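Local structure of cobalamin biosynthesis protein CobN (Mycobacterium tuberculosis, 7C6O) at residues 246-251 and 351-356; 357-362 and 549-554; 1052-1057 and 1079-1084. The protein serves as the large, catalytic subunit of cobaltochelatase, which inserts cobalt into the corrin ring at the expense of ATP during cobalamin biosynthesis. All blocks are in the same frame, centred on the assembly; numbering follows the deposited sequence.

Contact 1 of 3, residues 246-251 and 351-356; sequences AMVVTV and GLAVRH
Beside the place where Ala246 and Val248 of the strand meet Ala353 of the helix, the one flat side chain is the imidazole of His356. Its edge is turned back to its own helix: ND1 gives a hydrogen bond to Leu352 O, 2.7 Å away and almost within the ring plane. With an N-H...O angle of 162°, this bond is nearly straight and fixes the ring's rotation. The same carbonyl oxygen accepts His356 N at 3.1 Å, the routine helix bond. The two donors reach it from opposite faces of the carbonyl plane and together satisfy it. Although the CB of His356 heads for the strand, the ring leads away from it and packs on Ile321 and Pro585.

The contact joins strand 246-249, an inner strand of a seven-stranded mixed sheet, to helix 343-361, which lies across one face of that sheet. Parallel neighbours 190-196 and 283-289 hydrogen-bond to the strand from its two sides, Ala246 and Val248 to Ala192, Met247 to Leu284. Leu352, one turn before His356, extends the helix footprint to Leu284 and Thr323.

Small residues allow the close approach, with Ala246 CA and Ala353 CA 6.4 Å apart. Val248 carries CG2 anti to its carbonyl carbon, which sets this methyl against Ala353 CB at 3.7 Å. Ala246 CB meets the backbone instead, resting 4.0 Å from Ala353 O. All three touching residues are buried and apolar, as suits a helix-sheet interface. Arg355, which does not touch the strand, forms a salt bridge with Asp540 through NH1.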
ATOM      1  N   ALA A 246      21.211 -15.937   5.009  1.00 19.01           N
ATOM      2  CA  ALA A 246      20.295 -14.993   4.386  1.00 18.05           C
ATOM      3  C   ALA A 246      20.703 -14.850   2.928  1.00 18.43           C
ATOM      4  O   ALA A 246      21.841 -15.149   2.554  1.00 17.84           O
ATOM      5  CB  ALA A 246      20.306 -13.633   5.095  1.00 13.80           C
ATOM      6  N   MET A 247      19.760 -14.391   2.108  1.00 15.79           N
ATOM      7  CA  MET A 247      19.971 -14.222   0.675  1.00 19.12           C
ATOM      8  C   MET A 247      19.651 -12.793   0.269  1.00 17.17           C
ATOM      9  O   MET A 247      18.568 -12.287   0.581  1.00 16.38           O
ATOM     10  CB  MET A 247      19.084 -15.163  -0.145  1.00 24.25           C
ATOM     11  CG  MET A 247      19.354 -16.637   0.010  1.00 31.68           C
ATOM     12  SD  MET A 247      18.068 -17.573  -0.847  1.00 31.96           S
ATOM     13  CE  MET A 247      18.268 -16.946  -2.513  1.00 26.16           C
ATOM     14  N   VAL A 248      20.578 -12.157  -0.442  1.00 14.46           N
ATOM     15  CA  VAL A 248      20.292 -10.939  -1.195  1.00 15.44           C
ATOM     16  C   VAL A 248      20.132 -11.337  -2.656  1.00 16.94           C
ATOM     17  O   VAL A 248      21.057 -11.890  -3.260  1.00 17.76           O
ATOM     18  CB  VAL A 248      21.399  -9.889  -1.028  1.00 13.92           C
ATOM     19  CG1 VAL A 248      21.057  -8.647  -1.833  1.00 14.21           C
ATOM     20  CG2 VAL A 248      21.590  -9.536   0.439  1.00 13.01           C
ATOM     21  N   VAL A 249      18.963 -11.066  -3.228  1.00 16.20           N
ATOM     22  CA  VAL A 249      18.654 -11.477  -4.591  1.00 15.72           C
ATOM     23  C   VAL A 249      18.566 -10.240  -5.473  1.00 17.83           C
ATOM     24  O   VAL A 249      18.073  -9.189  -5.049  1.00 18.55           O
ATOM     25  CB  VAL A 249      17.359 -12.310  -4.664  1.00 15.81           C
ATOM     26  CG1 VAL A 249      17.505 -13.571  -3.830  1.00 17.05           C
ATOM     27  CG2 VAL A 249      16.156 -11.497  -4.205  1.00 18.19           C
ATOM     28  N   THR A 250      19.074 -10.367  -6.699  1.00 18.14           N
ATOM     29  CA  THR A 250      18.973  -9.316  -7.705  1.00 17.28           C
ATOM     30  C   THR A 250      18.245  -9.814  -8.947  1.00 18.21           C
ATOM     31  O   THR A 250      18.349  -9.201 -10.015  1.00 21.48           O
ATOM     32  CB  THR A 250      20.359  -8.781  -8.075  1.00 20.31           C
ATOM     33  OG1 THR A 250      21.116  -9.808  -8.725  1.00 20.97           O
ATOM     34  CG2 THR A 250      21.106  -8.331  -6.829  1.00 19.87           C
ATOM     35  N   VAL A 251      17.508 -10.913  -8.823  1.00 17.49           N
ATOM     36  CA  VAL A 251      16.790 -11.509  -9.937  1.00 17.06           C
ATOM     37  C   VAL A 251      15.291 -11.303  -9.733  1.00 18.86           C
ATOM     38  O   VAL A 251      14.834 -10.889  -8.668  1.00 17.84           O
ATOM     39  CB  VAL A 251      17.131 -13.004 -10.100  1.00 15.89           C
ATOM     40  CG1 VAL A 251      18.624 -13.177 -10.336  1.00 16.95           C
ATOM     41  CG2 VAL A 251      16.690 -13.780  -8.864  1.00 18.82           C
ATOM     42  N   GLY A 351      24.386  -4.459   5.422  1.00 17.64           N
ATOM     43  CA  GLY A 351      24.043  -4.347   6.830  1.00 19.08           C
ATOM     44  C   GLY A 351      22.683  -4.941   7.139  1.00 17.97           C
ATOM     45  O   GLY A 351      22.526  -5.693   8.103  1.00 16.84           O
ATOM     46  N   LEU A 352      21.683  -4.619   6.315  1.00 14.61           N
ATOM     47  CA  LEU A 352      20.355  -5.197   6.500  1.00 15.84           C
ATOM     48  C   LEU A 352      20.399  -6.719   6.437  1.00 17.08           C
ATOM     49  O   LEU A 352      19.762  -7.398   7.250  1.00 19.31           O
ATOM     50  CB  LEU A 352      19.391  -4.651   5.450  1.00 11.91           C
ATOM     51  CG  LEU A 352      18.920  -3.208   5.636  1.00 14.17           C
ATOM     52  CD1 LEU A 352      18.227  -2.710   4.374  1.00 12.60           C
ATOM     53  CD2 LEU A 352      17.983  -3.116   6.829  1.00 13.78           C
ATOM     54  N   ALA A 353      21.143  -7.272   5.476  1.00 15.98           N
ATOM     55  CA  ALA A 353      21.209  -8.724   5.344  1.00 18.11           C
ATOM     56  C   ALA A 353      21.858  -9.361   6.566  1.00 16.45           C
ATOM     57  O   ALA A 353      21.369 -10.375   7.079  1.00 15.62           O
ATOM     58  CB  ALA A 353      21.970  -9.102   4.072  1.00 17.97           C
ATOM     59  N   VAL A 354      22.958  -8.778   7.049  1.00 16.14           N
ATOM     60  CA  VAL A 354      23.666  -9.348   8.193  1.00 19.82           C
ATOM     61  C   VAL A 354      22.818  -9.250   9.456  1.00 19.95           C
ATOM     62  O   VAL A 354      22.736 -10.204  10.237  1.00 21.83           O
ATOM     63  CB  VAL A 354      25.035  -8.663   8.368  1.00 19.87           C
ATOM     64  CG1 VAL A 354      25.665  -9.042   9.705  1.00 22.48           C
ATOM     65  CG2 VAL A 354      25.963  -9.041   7.223  1.00 19.62           C
ATOM     66  N   ARG A 355      22.171  -8.100   9.674  1.00 18.42           N
ATOM     67  CA  ARG A 355      21.348  -7.926  10.869  1.00 17.95           C
ATOM     68  C   ARG A 355      20.191  -8.919  10.896  1.00 20.09           C
ATOM     69  O   ARG A 355      19.841  -9.444  11.960  1.00 22.32           O
ATOM     70  CB  ARG A 355      20.815  -6.494  10.946  1.00 16.93           C
ATOM     71  CG  ARG A 355      21.876  -5.407  11.053  1.00 23.93           C
ATOM     72  CD  ARG A 355      22.241  -5.072  12.486  1.00 28.15           C
ATOM     73  NE  ARG A 355      23.007  -3.829  12.558  1.00 28.51           N
ATOM     74  CZ  ARG A 355      22.543  -2.688  13.060  1.00 26.91           C
ATOM     75  NH1 ARG A 355      21.315  -2.628  13.555  1.00 24.25           N
ATOM     76  NH2 ARG A 355      23.314  -1.608  13.079  1.00 26.37           N
ATOM     77  N   HIS A 356      19.578  -9.185   9.740  1.00 17.03           N
ATOM     78  CA  HIS A 356      18.496 -10.165   9.699  1.00 16.05           C
ATOM     79  C   HIS A 356      19.026 -11.575   9.926  1.00 16.37           C
ATOM     80  O   HIS A 356      18.398 -12.375  10.627  1.00 17.26           O
ATOM     81  CB  HIS A 356      17.745 -10.079   8.370  1.00 15.82           C
ATOM     82  CG  HIS A 356      16.769  -8.945   8.297  1.00 17.85           C
ATOM     83  ND1 HIS A 356      17.142  -7.662   7.962  1.00 19.50           N
ATOM     84  CD2 HIS A 356      15.434  -8.903   8.518  1.00 19.66           C
ATOM     85  CE1 HIS A 356      16.078  -6.878   7.977  1.00 19.53           C
ATOM     86  NE2 HIS A 356      15.029  -7.607   8.312  1.00 18.50           N
TER

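Contact 2 of 3, residues 357-362 and 549-554; sequences ARLRQV and AHAVVH
The C-terminal part of helix 343-361 and Val362 beyond it pack against the start of strand 551-555 and the residue ahead of it; the strand runs parallel to 369-373 and 586-591 in a mixed sheet. His550 has the largest share of any residue. Val362 CG1 sits over one face of its imidazole, offset toward the rim, in a CH-pi contact 4.1 Å from the ring centroid. The other methyl, CG2, lies 3.8 Å from His550 NE2 and also covers the guanidinium of Arg358, so the branched valine serves two flat groups at once. Arg358 is steadied by Gln361: its NH1 donates to an in-plane lone pair of OE1 at 2.9 Å.

Leu359 lies alongside His550, the two side chains running opposite ways. Its chi1 of -67°, with CG beside the backbone N, lets CD2 come nearer the strand than CB does, 3.4 Å from His550 O. The same CD2 lies 4.3 Å from the CB of the small Ala551. ND1 of His550 accepts a hydrogen bond from the backbone N of Arg368, just before strand 369-373. That strand and 586-591 flank 551-555, while Leu815 of helix 807-815 packs on Ala551 and Val553.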
ATOM      1  N   ALA A 357      20.183 -11.897   9.342  1.00 16.87           N
ATOM      2  CA  ALA A 357      20.780 -13.207   9.574  1.00 18.15           C
ATOM      3  C   ALA A 357      21.233 -13.362  11.019  1.00 22.05           C
ATOM      4  O   ALA A 357      21.141 -14.460  11.584  1.00 22.64           O
ATOM      5  CB  ALA A 357      21.955 -13.423   8.619  1.00 16.21           C
ATOM      6  N   ARG A 358      21.707 -12.274  11.633  1.00 22.41           N
ATOM      7  CA  ARG A 358      22.163 -12.324  13.018  1.00 25.20           C
ATOM      8  C   ARG A 358      21.047 -12.740  13.967  1.00 21.24           C
ATOM      9  O   ARG A 358      21.317 -13.325  15.023  1.00 18.83           O
ATOM     10  CB  ARG A 358      22.725 -10.958  13.421  1.00 27.70           C
ATOM     11  CG  ARG A 358      23.139 -10.831  14.883  0.75 30.33           C
ATOM     12  CD  ARG A 358      24.580 -11.263  15.102  0.75 31.49           C
ATOM     13  NE  ARG A 358      24.992 -11.087  16.493  0.70 32.56           N
ATOM     14  CZ  ARG A 358      25.339 -12.081  17.305  0.63 34.83           C
ATOM     15  NH1 ARG A 358      25.340 -13.332  16.866  0.84 36.91           N
ATOM     16  NH2 ARG A 358      25.697 -11.821  18.555  0.53 34.54           N
ATOM     17  N   LEU A 359      19.791 -12.459  13.607  1.00 18.40           N
ATOM     18  CA  LEU A 359      18.672 -12.758  14.499  1.00 20.37           C
ATOM     19  C   LEU A 359      18.603 -14.243  14.832  1.00 22.50           C
ATOM     20  O   LEU A 359      18.236 -14.619  15.951  1.00 21.00           O
ATOM     21  CB  LEU A 359      17.359 -12.295  13.869  1.00 17.28           C
ATOM     22  CG  LEU A 359      17.166 -10.787  13.713  1.00 16.54           C
ATOM     23  CD1 LEU A 359      15.895 -10.489  12.929  1.00 13.89           C
ATOM     24  CD2 LEU A 359      17.133 -10.111  15.079  1.00 16.20           C
ATOM     25  N   ARG A 360      18.950 -15.103  13.875  1.00 24.49           N
ATOM     26  CA  ARG A 360      18.911 -16.539  14.133  1.00 26.94           C
ATOM     27  C   ARG A 360      19.968 -16.951  15.149  1.00 27.97           C
ATOM     28  O   ARG A 360      19.802 -17.962  15.842  1.00 28.77           O
ATOM     29  CB  ARG A 360      19.097 -17.312  12.830  1.00 28.52           C
ATOM     30  CG  ARG A 360      18.815 -18.806  12.933  1.00 33.63           C
ATOM     31  CD  ARG A 360      17.322 -19.087  12.942  1.00 36.67           C
ATOM     32  NE  ARG A 360      16.681 -18.540  11.748  1.00 38.86           N
ATOM     33  CZ  ARG A 360      16.618 -19.169  10.579  1.00 38.30           C
ATOM     34  NH1 ARG A 360      17.150 -20.377  10.441  1.00 38.52           N
ATOM     35  NH2 ARG A 360      16.021 -18.591   9.545  1.00 33.72           N
ATOM     36  N   GLN A 361      21.042 -16.174  15.268  1.00 26.41           N
ATOM     37  CA  GLN A 361      22.159 -16.523  16.135  1.00 30.15           C
ATOM     38  C   GLN A 361      21.969 -16.079  17.578  1.00 29.41           C
ATOM     39  O   GLN A 361      22.675 -16.581  18.461  1.00 29.55           O
ATOM     40  CB  GLN A 361      23.456 -15.911  15.596  1.00 36.27           C
ATOM     41  CG  GLN A 361      23.814 -16.329  14.178  1.00 39.77           C
ATOM     42  CD  GLN A 361      25.035 -15.593  13.651  1.00 44.52           C
ATOM     43  OE1 GLN A 361      25.567 -14.694  14.309  1.00 44.95           O
ATOM     44  NE2 GLN A 361      25.487 -15.970  12.460  1.00 44.92           N
ATOM     45  N   VAL A 362      21.048 -15.159  17.843  1.00 25.56           N
ATOM     46  CA  VAL A 362      20.866 -14.591  19.175  1.00 24.98           C
ATOM     47  C   VAL A 362      19.709 -15.309  19.857  1.00 24.88           C
ATOM     48  O   VAL A 362      18.576 -15.291  19.363  1.00 25.61           O
ATOM     49  CB  VAL A 362      20.618 -13.075  19.108  1.00 24.77           C
ATOM     50  CG1 VAL A 362      20.477 -12.494  20.508  1.00 22.40           C
ATOM     51  CG2 VAL A 362      21.747 -12.391  18.352  1.00 26.07           C
ATOM     52  N   ALA A 549      19.230  -2.405  19.847  1.00 18.58           N
ATOM     53  CA  ALA A 549      18.169  -3.359  19.547  1.00 17.03           C
ATOM     54  C   ALA A 549      18.589  -4.313  18.437  1.00 18.77           C
ATOM     55  O   ALA A 549      19.225  -3.916  17.457  1.00 17.56           O
ATOM     56  CB  ALA A 549      16.896  -2.621  19.132  1.00 12.33           C
ATOM     57  N   HIS A 550      18.223  -5.586  18.595  1.00 15.34           N
ATOM     58  CA  HIS A 550      18.358  -6.533  17.497  1.00 15.38           C
ATOM     59  C   HIS A 550      17.254  -6.361  16.462  1.00 18.17           C
ATOM     60  O   HIS A 550      17.458  -6.686  15.285  1.00 18.09           O
ATOM     61  CB  HIS A 550      18.365  -7.964  18.032  1.00 17.07           C
ATOM     62  CG  HIS A 550      19.596  -8.307  18.810  1.00 18.83           C
ATOM     63  ND1 HIS A 550      19.607  -8.398  20.185  1.00 22.22           N
ATOM     64  CD2 HIS A 550      20.863  -8.562  18.406  1.00 21.61           C
ATOM     65  CE1 HIS A 550      20.827  -8.703  20.595  1.00 23.24           C
ATOM     66  NE2 HIS A 550      21.608  -8.808  19.534  1.00 21.83           N
ATOM     67  N   ALA A 551      16.092  -5.856  16.873  1.00 16.37           N
ATOM     68  CA  ALA A 551      14.981  -5.641  15.956  1.00 17.55           C
ATOM     69  C   ALA A 551      14.006  -4.644  16.566  1.00 17.22           C
ATOM     70  O   ALA A 551      13.945  -4.466  17.786  1.00 16.54           O
ATOM     71  CB  ALA A 551      14.258  -6.951  15.625  1.00 16.58           C
ATOM     72  N   VAL A 552      13.239  -4.003  15.690  1.00 16.25           N
ATOM     73  CA  VAL A 552      12.157  -3.107  16.075  1.00 14.54           C
ATOM     74  C   VAL A 552      10.839  -3.782  15.723  1.00 13.87           C
ATOM     75  O   VAL A 552      10.687  -4.322  14.619  1.00 14.62           O
ATOM     76  CB  VAL A 552      12.276  -1.741  15.374  1.00 14.41           C
ATOM     77  CG1 VAL A 552      11.098  -0.844  15.742  1.00 15.24           C
ATOM     78  CG2 VAL A 552      13.598  -1.075  15.724  1.00 15.85           C
ATOM     79  N   VAL A 553       9.899  -3.769  16.662  1.00 14.88           N
ATOM     80  CA  VAL A 553       8.524  -4.186  16.416  1.00 14.24           C
ATOM     81  C   VAL A 553       7.646  -2.950  16.546  1.00 11.85           C
ATOM     82  O   VAL A 553       7.582  -2.339  17.620  1.00 15.17           O
ATOM     83  CB  VAL A 553       8.072  -5.288  17.387  1.00 15.78           C
ATOM     84  CG1 VAL A 553       6.619  -5.675  17.114  1.00 18.63           C
ATOM     85  CG2 VAL A 553       8.982  -6.507  17.288  1.00 15.71           C
ATOM     86  N   HIS A 554       6.978  -2.571  15.461  1.00 12.62           N
ATOM     87  CA  HIS A 554       6.016  -1.476  15.499  1.00 11.91           C
ATOM     88  C   HIS A 554       4.605  -2.043  15.529  1.00 13.95           C
ATOM     89  O   HIS A 554       4.242  -2.857  14.675  1.00 18.06           O
ATOM     90  CB  HIS A 554       6.172  -0.535  14.307  1.00 14.70           C
ATOM     91  CG  HIS A 554       5.460   0.768  14.495  1.00 16.24           C
ATOM     92  ND1 HIS A 554       6.117   1.931  14.832  1.00 16.08           N
ATOM     93  CD2 HIS A 554       4.144   1.081  14.437  1.00 17.47           C
ATOM     94  CE1 HIS A 554       5.238   2.911  14.955  1.00 18.24           C
ATOM     95  NE2 HIS A 554       4.034   2.420  14.722  1.00 16.92           N
TER

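Contact 3 of 3, residues 1052-1057 and 1079-1084; sequences RRIAVA and GGMVAT
Met1081 runs out from its helix with CG anti to the backbone N (chi1 177°) and stays extended at chi2 (174°), which carries its sulfur out to Ala1057 CB; the bend at chi3 turns only the terminal CE. Val1082, the next residue, has CG2 anti to its carbonyl carbon, and this methyl comes to the same target from a different position on the helix. Ala1057 CB lies 3.8 Å from Met1081 SD. Val1082 CG2 is equally close to it, at 3.8 Å. A single methyl thus seats between two larger side chains, and its small size lets the backbones approach to 6.2 Å between Ala1057 CA and Val1082 CA. Ile1054 crosses Met1081 at about a right angle, bringing CD1 to 4.1 Å from SD. The flexible, polarisable thioether suits this spot, for it touches both an isoleucine methyl and an alanine methyl.

The pairing belongs to a beta-alpha-beta unit, in which helix 1072-1089 crosses over between the parallel strands 1056-1061 and 1094-1099. Ala1057 joins the second of these strands through backbone bonds to Ala1094 and Tyr1096, and its carbonyl oxygen hydrogen-bonds to His1078 NE2, a residue of the crossover helix. Val1082 reaches Ala1095 and Pro1093 as well.

Further round the helix, Thr1084 OG1 gives a hydrogen bond to Gly1080 O at 2.8 Å, satisfying a buried hydroxyl. Thr1084 N uses the same oxygen at 3.0 Å from the opposite face of its plane. Met1081 and Thr1084 also touch Tyr1026 and Tyr1051.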
ATOM      1  N   ARG A1052     -12.782  24.913  -9.232  1.00 18.32           N
ATOM      2  CA  ARG A1052     -13.942  25.786  -9.368  1.00 20.06           C
ATOM      3  C   ARG A1052     -15.046  25.147 -10.199  1.00 21.38           C
ATOM      4  O   ARG A1052     -16.214  25.521 -10.046  1.00 23.46           O
ATOM      5  CB  ARG A1052     -13.538  27.132  -9.983  1.00 22.92           C
ATOM      6  CG  ARG A1052     -12.889  28.094  -8.997  1.00 26.15           C
ATOM      7  CD  ARG A1052     -12.688  29.478  -9.607  1.00 27.87           C
ATOM      8  NE  ARG A1052     -11.306  29.930  -9.485  0.68 29.51           N
ATOM      9  CZ  ARG A1052     -10.853  30.724  -8.519  0.25 29.46           C
ATOM     10  NH1 ARG A1052     -11.674  31.171  -7.578  1.00 29.64           N
ATOM     11  NH2 ARG A1052      -9.574  31.075  -8.500  0.87 30.44           N
ATOM     12  N   ARG A1053     -14.709  24.186 -11.057  1.00 19.65           N
ATOM     13  CA  ARG A1053     -15.689  23.519 -11.902  1.00 21.45           C
ATOM     14  C   ARG A1053     -16.294  22.276 -11.268  1.00 19.18           C
ATOM     15  O   ARG A1053     -17.258  21.732 -11.820  1.00 16.14           O
ATOM     16  CB  ARG A1053     -15.057  23.130 -13.243  1.00 19.99           C
ATOM     17  CG  ARG A1053     -14.608  24.306 -14.088  1.00 23.59           C
ATOM     18  CD  ARG A1053     -14.264  23.852 -15.496  1.00 25.39           C
ATOM     19  NE  ARG A1053     -13.885  24.966 -16.359  1.00 30.70           N
ATOM     20  CZ  ARG A1053     -12.635  25.243 -16.713  1.00 32.42           C
ATOM     21  NH1 ARG A1053     -11.636  24.484 -16.281  1.00 28.48           N
ATOM     22  NH2 ARG A1053     -12.384  26.277 -17.505  1.00 36.10           N
ATOM     23  N   ILE A1054     -15.757  21.810 -10.140  1.00 16.15           N
ATOM     24  CA  ILE A1054     -16.231  20.563  -9.547  1.00 16.46           C
ATOM     25  C   ILE A1054     -17.679  20.723  -9.113  1.00 17.07           C
ATOM     26  O   ILE A1054     -18.004  21.569  -8.270  1.00 17.83           O
ATOM     27  CB  ILE A1054     -15.340  20.146  -8.373  1.00 14.15           C
ATOM     28  CG1 ILE A1054     -13.938  19.793  -8.873  1.00 14.89           C
ATOM     29  CG2 ILE A1054     -15.971  18.972  -7.626  1.00 13.56           C
ATOM     30  CD1 ILE A1054     -12.956  19.476  -7.758  1.00 15.74           C
ATOM     31  N   ALA A1055     -18.560  19.906  -9.690  1.00 17.37           N
ATOM     32  CA  ALA A1055     -19.969  19.906  -9.321  1.00 17.81           C
ATOM     33  C   ALA A1055     -20.289  18.872  -8.251  1.00 19.34           C
ATOM     34  O   ALA A1055     -21.196  19.094  -7.437  1.00 18.65           O
ATOM     35  CB  ALA A1055     -20.837  19.653 -10.559  1.00 18.18           C
ATOM     36  N   VAL A1056     -19.572  17.749  -8.241  1.00 17.71           N
ATOM     37  CA  VAL A1056     -19.743  16.696  -7.244  1.00 17.29           C
ATOM     38  C   VAL A1056     -18.368  16.314  -6.721  1.00 16.37           C
ATOM     39  O   VAL A1056     -17.496  15.918  -7.504  1.00 16.03           O
ATOM     40  CB  VAL A1056     -20.431  15.445  -7.816  1.00 23.56           C
ATOM     41  CG1 VAL A1056     -21.040  14.626  -6.691  1.00 27.85           C
ATOM     42  CG2 VAL A1056     -21.455  15.805  -8.861  1.00 26.94           C
ATOM     43  N   ALA A1057     -18.182  16.399  -5.407  1.00 13.75           N
ATOM     44  CA  ALA A1057     -16.987  15.867  -4.763  1.00 17.43           C
ATOM     45  C   ALA A1057     -17.302  14.464  -4.257  1.00 16.51           C
ATOM     46  O   ALA A1057     -18.182  14.292  -3.407  1.00 14.81           O
ATOM     47  CB  ALA A1057     -16.528  16.774  -3.622  1.00 17.15           C
ATOM     48  N   GLY A1079     -13.705  15.765   2.586  1.00 11.77           N
ATOM     49  CA  GLY A1079     -14.094  17.046   3.149  1.00 14.09           C
ATOM     50  C   GLY A1079     -13.178  18.173   2.712  1.00 15.00           C
ATOM     51  O   GLY A1079     -13.628  19.297   2.487  1.00 13.87           O
ATOM     52  N   GLY A1080     -11.883  17.884   2.580  1.00 13.96           N
ATOM     53  CA  GLY A1080     -10.954  18.898   2.107  1.00 14.76           C
ATOM     54  C   GLY A1080     -11.276  19.381   0.706  1.00 15.35           C
ATOM     55  O   GLY A1080     -11.188  20.578   0.416  1.00 15.34           O
ATOM     56  N   MET A1081     -11.656  18.459  -0.182  1.00 12.65           N
ATOM     57  CA  MET A1081     -12.071  18.868  -1.520  1.00 16.76           C
ATOM     58  C   MET A1081     -13.323  19.736  -1.462  1.00 16.90           C
ATOM     59  O   MET A1081     -13.396  20.772  -2.133  1.00 14.82           O
ATOM     60  CB  MET A1081     -12.305  17.641  -2.400  1.00 13.69           C
ATOM     61  CG  MET A1081     -12.808  17.977  -3.797  1.00 15.13           C
ATOM     62  SD  MET A1081     -12.919  16.539  -4.880  1.00 15.27           S
ATOM     63  CE  MET A1081     -11.189  16.245  -5.247  1.00 16.49           C
ATOM     64  N   VAL A1082     -14.310  19.337  -0.655  1.00 13.33           N
ATOM     65  CA  VAL A1082     -15.534  20.126  -0.518  1.00 14.75           C
ATOM     66  C   VAL A1082     -15.207  21.538  -0.045  1.00 14.39           C
ATOM     67  O   VAL A1082     -15.699  22.527  -0.601  1.00 12.25           O
ATOM     68  CB  VAL A1082     -16.518  19.430   0.440  1.00 13.15           C
ATOM     69  CG1 VAL A1082     -17.708  20.333   0.724  1.00 13.41           C
ATOM     70  CG2 VAL A1082     -16.975  18.098  -0.139  1.00 12.74           C
ATOM     71  N   ALA A1083     -14.371  21.651   0.989  1.00 13.20           N
ATOM     72  CA  ALA A1083     -14.074  22.960   1.562  1.00 14.11           C
ATOM     73  C   ALA A1083     -13.295  23.833   0.587  1.00 14.72           C
ATOM     74  O   ALA A1083     -13.517  25.048   0.518  1.00 17.07           O
ATOM     75  CB  ALA A1083     -13.300  22.797   2.871  1.00 13.03           C
ATOM     76  N   THR A1084     -12.381  23.232  -0.173  1.00 13.87           N
ATOM     77  CA  THR A1084     -11.572  24.010  -1.107  1.00 14.75           C
ATOM     78  C   THR A1084     -12.422  24.553  -2.251  1.00 16.78           C
ATOM     79  O   THR A1084     -12.272  25.716  -2.646  1.00 16.04           O
ATOM     80  CB  THR A1084     -10.421  23.152  -1.631  1.00 16.77           C
ATOM     81  OG1 THR A1084      -9.612  22.727  -0.528  1.00 15.61           O
ATOM     82  CG2 THR A1084      -9.556  23.943  -2.608  1.00 17.78           C
TER

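Contacts 1 and 2 use successive parts of one helix, 343-361, and so tie two different sheets to it: strand 246-249 belongs to one and strand 551-555 to the other. Their centres are 14 Å apart, and they touch directly where Ala246 CB packs 3.9 Å from Ala357 CB. Contact 3 lies on the opposite side of the chain's centre and joins a strand of a third sheet to its crossover helix; its centre is about 47 Å from that of contact 1 and about 48 Å from that of contact 2, with nearest atoms about 36 and 25 Å away. The sodium ion is bound by Asp125 and Ser127, which belong to none of the three contacts.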